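Toll-like receptor 13 (Mus musculus, PDB 4Z0C) recognises and binds bacterial 23S rRNA through its leucine-rich-repeat ectodomain and signals by way of MYD88 and TRAF6 to switch on NF-kappa-B and the inflammatory response. Local coordinates at residues 100-105 with 124-129; 107-112 with 131-136. All coordinates share one frame; numbering follows the deposited sequence.

Interaction 1. Residues 100-105 with 124-129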
loop_
_atom_site.group_PDB
_atom_site.type_symbol
_atom_site.label_atom_id
_atom_site.label_comp_id
_atom_site.label_asym_id
_atom_site.label_seq_id
_atom_site.Cartn_x
_atom_site.Cartn_y
_atom_site.Cartn_z
ATOM N N ASN A 100 -17.908 -29.947 40.741
ATOM C CA ASN A 100 -18.598 -29.005 41.613
ATOM C C ASN A 100 -17.704 -27.844 42.074
ATOM O O ASN A 100 -17.522 -27.623 43.272
ATOM C CB ASN A 100 -19.130 -29.787 42.798
ATOM C CG ASN A 100 -20.006 -30.942 42.358
ATOM O OD1 ASN A 100 -21.079 -30.738 41.795
ATOM N ND2 ASN A 100 -19.519 -32.165 42.549
ATOM N N SER A 101 -17.144 -27.111 41.112
ATOM C CA SER A 101 -16.201 -26.023 41.386
ATOM C C SER A 101 -16.782 -24.605 41.539
ATOM O O SER A 101 -16.038 -23.654 41.747
ATOM C CB SER A 101 -15.148 -26.010 40.278
ATOM O OG SER A 101 -14.782 -27.329 39.899
ATOM N N PHE A 102 -18.098 -24.475 41.512
ATOM C CA PHE A 102 -18.763 -23.169 41.423
ATOM C C PHE A 102 -19.341 -22.503 42.674
ATOM O O PHE A 102 -20.136 -21.569 42.549
ATOM C CB PHE A 102 -19.815 -23.237 40.314
ATOM C CG PHE A 102 -19.252 -23.714 39.014
ATOM C CD1 PHE A 102 -18.511 -22.852 38.210
ATOM C CD2 PHE A 102 -19.357 -25.045 38.650
ATOM C CE1 PHE A 102 -17.964 -23.293 37.025
ATOM C CE2 PHE A 102 -18.802 -25.489 37.467
ATOM C CZ PHE A 102 -18.103 -24.609 36.653
ATOM N N GLU A 103 -18.979 -22.972 43.866
ATOM C CA GLU A 103 -19.500 -22.341 45.075
ATOM C C GLU A 103 -19.013 -20.888 45.199
ATOM O O GLU A 103 -17.855 -20.574 44.938
ATOM C CB GLU A 103 -19.122 -23.147 46.324
ATOM C CG GLU A 103 -20.131 -23.017 47.478
ATOM C CD GLU A 103 -21.400 -23.874 47.303
ATOM O OE1 GLU A 103 -21.306 -25.014 46.792
ATOM O OE2 GLU A 103 -22.495 -23.402 47.683
ATOM N N GLY A 104 -19.930 -20.009 45.586
ATOM C CA GLY A 104 -19.641 -18.599 45.753
ATOM C C GLY A 104 -20.107 -17.722 44.612
ATOM O O GLY A 104 -20.197 -16.502 44.744
ATOM N N LEU A 105 -20.445 -18.335 43.486
ATOM C CA LEU A 105 -20.755 -17.552 42.298
ATOM C C LEU A 105 -22.224 -17.181 42.280
ATOM O O LEU A 105 -22.912 -17.385 41.278
ATOM C CB LEU A 105 -20.349 -18.310 41.039
ATOM C CG LEU A 105 -18.833 -18.468 40.944
ATOM C CD1 LEU A 105 -18.466 -19.500 39.901
ATOM C CD2 LEU A 105 -18.167 -17.116 40.629
ATOM N N ASP A 124 -24.642 -31.873 40.398
ATOM C CA ASP A 124 -24.731 -30.744 41.324
ATOM C C ASP A 124 -23.742 -29.631 41.030
ATOM O O ASP A 124 -23.523 -28.759 41.878
ATOM C CB ASP A 124 -24.528 -31.207 42.762
ATOM C CG ASP A 124 -25.563 -32.214 43.196
ATOM O OD1 ASP A 124 -26.772 -31.921 43.044
ATOM O OD2 ASP A 124 -25.167 -33.299 43.675
ATOM N N ALA A 125 -23.130 -29.663 39.847
ATOM C CA ALA A 125 -22.119 -28.665 39.518
ATOM C C ALA A 125 -22.679 -27.244 39.600
ATOM O O ALA A 125 -22.037 -26.368 40.146
ATOM C CB ALA A 125 -21.517 -28.941 38.171
ATOM N N PHE A 126 -23.904 -27.040 39.120
ATOM C CA PHE A 126 -24.463 -25.690 38.962
ATOM C C PHE A 126 -25.381 -25.192 40.091
ATOM O O PHE A 126 -25.953 -24.102 39.987
ATOM C CB PHE A 126 -25.184 -25.581 37.602
ATOM C CG PHE A 126 -24.294 -25.832 36.429
ATOM C CD1 PHE A 126 -22.968 -25.403 36.443
ATOM C CD2 PHE A 126 -24.762 -26.509 35.317
ATOM C CE1 PHE A 126 -22.137 -25.630 35.357
ATOM C CE2 PHE A 126 -23.931 -26.744 34.225
ATOM C CZ PHE A 126 -22.620 -26.303 34.250
ATOM N N THR A 127 -25.530 -25.987 41.151
ATOM C CA THR A 127 -26.354 -25.605 42.313
ATOM C C THR A 127 -26.150 -24.192 42.908
ATOM O O THR A 127 -27.139 -23.497 43.175
ATOM C CB THR A 127 -26.267 -26.663 43.445
ATOM O OG1 THR A 127 -26.667 -27.944 42.933
ATOM C CG2 THR A 127 -27.187 -26.284 44.587
ATOM N N PRO A 128 -24.887 -23.742 43.086
ATOM C CA PRO A 128 -24.738 -22.368 43.596
ATOM C C PRO A 128 -25.165 -21.285 42.590
ATOM O O PRO A 128 -25.303 -20.127 42.981
ATOM C CB PRO A 128 -23.232 -22.245 43.871
ATOM C CG PRO A 128 -22.709 -23.631 43.901
ATOM C CD PRO A 128 -23.585 -24.431 42.987
ATOM N N LEU A 129 -25.399 -21.655 41.333
ATOM C CA LEU A 129 -25.629 -20.664 40.287
ATOM C C LEU A 129 -27.075 -20.198 40.219
ATOM O O LEU A 129 -27.737 -20.340 39.198
ATOM C CB LEU A 129 -25.182 -21.204 38.935
ATOM C CG LEU A 129 -23.742 -21.704 38.944
ATOM C CD1 LEU A 129 -23.329 -22.153 37.553
ATOM C CD2 LEU A 129 -22.797 -20.644 39.505
#

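Interaction 2. Residues 107-112 with 131-136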
loop_
_atom_site.group_PDB
_atom_site.type_symbol
_atom_site.label_atom_id
_atom_site.label_comp_id
_atom_site.label_asym_id
_atom_site.label_seq_id
_atom_site.Cartn_x
_atom_site.Cartn_y
_atom_site.Cartn_z
ATOM N N SER A 107 -23.902 -14.536 42.124
ATOM C CA SER A 107 -24.380 -13.511 41.196
ATOM C C SER A 107 -24.094 -13.824 39.714
ATOM O O SER A 107 -24.488 -13.061 38.836
ATOM C CB SER A 107 -23.776 -12.153 41.550
ATOM O OG SER A 107 -24.338 -11.637 42.735
ATOM N N LEU A 108 -23.407 -14.931 39.442
ATOM C CA LEU A 108 -23.012 -15.279 38.072
ATOM C C LEU A 108 -24.204 -15.307 37.130
ATOM O O LEU A 108 -25.128 -16.091 37.335
ATOM C CB LEU A 108 -22.319 -16.638 38.033
ATOM C CG LEU A 108 -21.454 -16.900 36.808
ATOM C CD1 LEU A 108 -20.216 -16.016 36.876
ATOM C CD2 LEU A 108 -21.075 -18.354 36.747
ATOM N N LYS A 109 -24.181 -14.446 36.113
ATOM C CA LYS A 109 -25.251 -14.373 35.115
ATOM C C LYS A 109 -24.939 -15.119 33.826
ATOM O O LYS A 109 -25.840 -15.672 33.191
ATOM C CB LYS A 109 -25.608 -12.921 34.800
ATOM C CG LYS A 109 -26.503 -12.309 35.847
ATOM C CD LYS A 109 -26.727 -10.832 35.617
ATOM C CE LYS A 109 -27.456 -10.558 34.332
ATOM N NZ LYS A 109 -27.363 -9.112 34.002
ATOM N N THR A 110 -23.675 -15.120 33.425
ATOM C CA THR A 110 -23.278 -15.852 32.220
ATOM C C THR A 110 -22.012 -16.689 32.406
ATOM O O THR A 110 -21.033 -16.250 32.997
ATOM C CB THR A 110 -23.231 -14.971 30.924
ATOM O OG1 THR A 110 -21.970 -15.145 30.264
ATOM C CG2 THR A 110 -23.450 -13.507 31.215
ATOM N N LEU A 111 -22.078 -17.934 31.953
ATOM C CA LEU A 111 -20.959 -18.851 32.084
ATOM C C LEU A 111 -20.643 -19.409 30.703
ATOM O O LEU A 111 -21.486 -20.066 30.086
ATOM C CB LEU A 111 -21.313 -19.982 33.042
ATOM C CG LEU A 111 -20.301 -21.119 33.161
ATOM C CD1 LEU A 111 -18.968 -20.619 33.653
ATOM C CD2 LEU A 111 -20.831 -22.205 34.091
ATOM N N LEU A 112 -19.426 -19.164 30.225
ATOM C CA LEU A 112 -19.030 -19.586 28.884
ATOM C C LEU A 112 -18.033 -20.731 28.968
ATOM O O LEU A 112 -16.922 -20.583 29.487
ATOM C CB LEU A 112 -18.439 -18.406 28.102
ATOM C CG LEU A 112 -19.338 -17.165 28.059
ATOM C CD1 LEU A 112 -18.682 -15.986 27.353
ATOM C CD2 LEU A 112 -20.654 -17.501 27.412
ATOM N N LYS A 131 -28.405 -17.387 39.866
ATOM C CA LYS A 131 -28.706 -16.245 38.995
ATOM C C LYS A 131 -28.355 -16.483 37.518
ATOM O O LYS A 131 -28.577 -15.608 36.673
ATOM C CB LYS A 131 -27.975 -14.989 39.481
ATOM C CG LYS A 131 -28.377 -14.510 40.860
ATOM C CD LYS A 131 -29.318 -13.317 40.787
ATOM C CE LYS A 131 -30.138 -13.196 42.067
ATOM N NZ LYS A 131 -30.099 -11.834 42.664
ATOM N N LEU A 132 -27.847 -17.676 37.214
ATOM C CA LEU A 132 -27.331 -17.988 35.896
ATOM C C LEU A 132 -28.430 -17.926 34.835
ATOM O O LEU A 132 -29.389 -18.705 34.877
ATOM C CB LEU A 132 -26.686 -19.368 35.897
ATOM C CG LEU A 132 -25.814 -19.586 34.663
ATOM C CD1 LEU A 132 -24.634 -18.626 34.764
ATOM C CD2 LEU A 132 -25.334 -21.024 34.572
ATOM N N LYS A 133 -28.285 -16.989 33.900
ATOM C CA LYS A 133 -29.240 -16.777 32.819
ATOM C C LYS A 133 -28.773 -17.380 31.485
ATOM O O LYS A 133 -29.591 -17.851 30.682
ATOM C CB LYS A 133 -29.464 -15.279 32.614
ATOM C CG LYS A 133 -30.373 -14.586 33.596
ATOM C CD LYS A 133 -30.284 -13.074 33.391
ATOM C CE LYS A 133 -31.641 -12.397 33.468
ATOM N NZ LYS A 133 -32.077 -12.057 32.078
ATOM N N TYR A 134 -27.460 -17.325 31.251
ATOM C CA TYR A 134 -26.857 -17.734 29.982
ATOM C C TYR A 134 -25.745 -18.759 30.189
ATOM O O TYR A 134 -24.819 -18.533 30.960
ATOM C CB TYR A 134 -26.316 -16.500 29.234
ATOM C CG TYR A 134 -27.275 -15.325 29.277
ATOM C CD1 TYR A 134 -28.453 -15.349 28.533
ATOM C CD2 TYR A 134 -27.010 -14.193 30.054
ATOM C CE1 TYR A 134 -29.356 -14.300 28.558
ATOM C CE2 TYR A 134 -27.914 -13.120 30.084
ATOM C CZ TYR A 134 -29.088 -13.188 29.325
ATOM O OH TYR A 134 -30.011 -12.163 29.318
ATOM N N LEU A 135 -25.863 -19.898 29.523
ATOM C CA LEU A 135 -24.854 -20.943 29.619
ATOM C C LEU A 135 -24.458 -21.398 28.217
ATOM O O LEU A 135 -25.312 -21.866 27.449
ATOM C CB LEU A 135 -25.396 -22.147 30.388
ATOM C CG LEU A 135 -24.457 -23.348 30.510
ATOM C CD1 LEU A 135 -23.202 -22.939 31.229
ATOM C CD2 LEU A 135 -25.123 -24.503 31.234
ATOM N N SER A 136 -23.172 -21.282 27.884
ATOM C CA SER A 136 -22.719 -21.745 26.588
ATOM C C SER A 136 -21.858 -23.001 26.704
ATOM O O SER A 136 -20.837 -23.000 27.383
ATOM C CB SER A 136 -21.968 -20.642 25.840
ATOM O OG SER A 136 -21.472 -21.146 24.610
HETATM O O HOH W 1 -25.727 -17.357 39.726
#

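Interaction 1. Residues 100-105 with 124-129
Phe102 and Phe126 both turn inward from the convex side of the TLR13 solenoid, at equivalent places in consecutive leucine-rich repeats, and their rings form the inner, buried part of the contact, with Leu105 and Leu129 beside them. The two side chains run side by side in the same direction, each with CG anti to its own carbonyl carbon, and the ring planes are inclined at 51° to one another. They approach obliquely, with Phe102 CE2 3.9 Å from Phe126 CE1. Carbonyl O of Ala125 lies at the edge of the Phe102 ring, near its plane, 3.3 Å from CD2. Leu129 adds a methyl to this buried side: its CD2 reaches Leu105 CB at 3.7 Å and also touches Phe102 CB. Pro128 packs closely too, setting its ring against the 102-105 turn with its CB 3.4 Å from Phe102 O.

Toward the surface the contact is looser and more polar. The Glu103 side chain, bent at chi2 (78°), crosses Pro128 at about a right angle, and its OE1 lies 3.5 Å from Pro128 CG. Partly exposed Asn100 and Asp124 border the contact at its other end.

Ser101 turns away, and its OG hydrogen-bonds the carbonyl of Ile74 in the preceding repeat. Both loops lie on the outer side of the coil, one joining strand 97-98 to strand 110-112, the other strand 120-121 to strand 134-136.

Interaction 2. Residues 107-112 with 131-136
Strands 110-112 and 134-136 are adjacent parallel rungs of the concave face of the leucine-rich-repeat solenoid, their short axes 4.8 Å apart and only 2° from parallel. Equivalent side chains therefore sit next to each other. On the core side Leu111 and Leu135 lie side by side, both with CG anti to the backbone N, so that Leu111 CD2 meets Leu135 CD1 at 3.8 Å. Leu108 and Leu132 repeat this pairing just before the strands, and CD1 of Leu132 also reaches Leu111 CB, joining the two leucine pairs into one apolar layer.

On the other face Thr110 and Tyr134 cross obliquely, and the methyl CG2 of Thr110 lies at the edge of the tyrosine ring, 3.8 Å from Tyr134 CD2. One face of that ring is covered by CB of Lys133, centred over it. Leu112 CD2 rests on CB of Ser136, whose OG is hydrogen-bonded to Ser114 OG. Just before the strands, Lys109 and Lys133 run alongside each other, Lys109 CE against Lys133 CD; their like charges probably favour keeping the ammonium groups apart, and Lys133 NZ makes a weak hydrogen bond to Tyr134 OH and a long, weak ion pair with Glu159.

The main chains lock this register. Leu111 N donates to Tyr134 O, and Ser136 N to Leu111 O at 3.0 Å. A water bridges Leu108 O and Lys131 N. Lys109 O is gripped twice: Tyr134 N approaches nearly along the C=O axis at 3.0 Å, while Lys133 N comes in the carbonyl plane, on a lone pair, at 2.9 Å.

In the fold
From the N terminus the chain passes through 100-105, the convex loop of LRR 3, and then, after one intervening residue, into 107-112, which opens LRR 4 and carries strand 110-112. It continues round that coil to 124-129, where interaction 1 closes the first loop, and on to 131-136, where interaction 2 closes the second. The two closures cross, each spanning one repeat, so LRR 4 is joined to LRR 3 through the convex loops and to LRR 5 through the concave strands. Their centres are about 11 Å apart and the solenoid core connects them: Phe126 reaches from the outer loop to Leu111 and Leu135, and Leu129 CD2 packs 4.0 Å from Leu108 CD2.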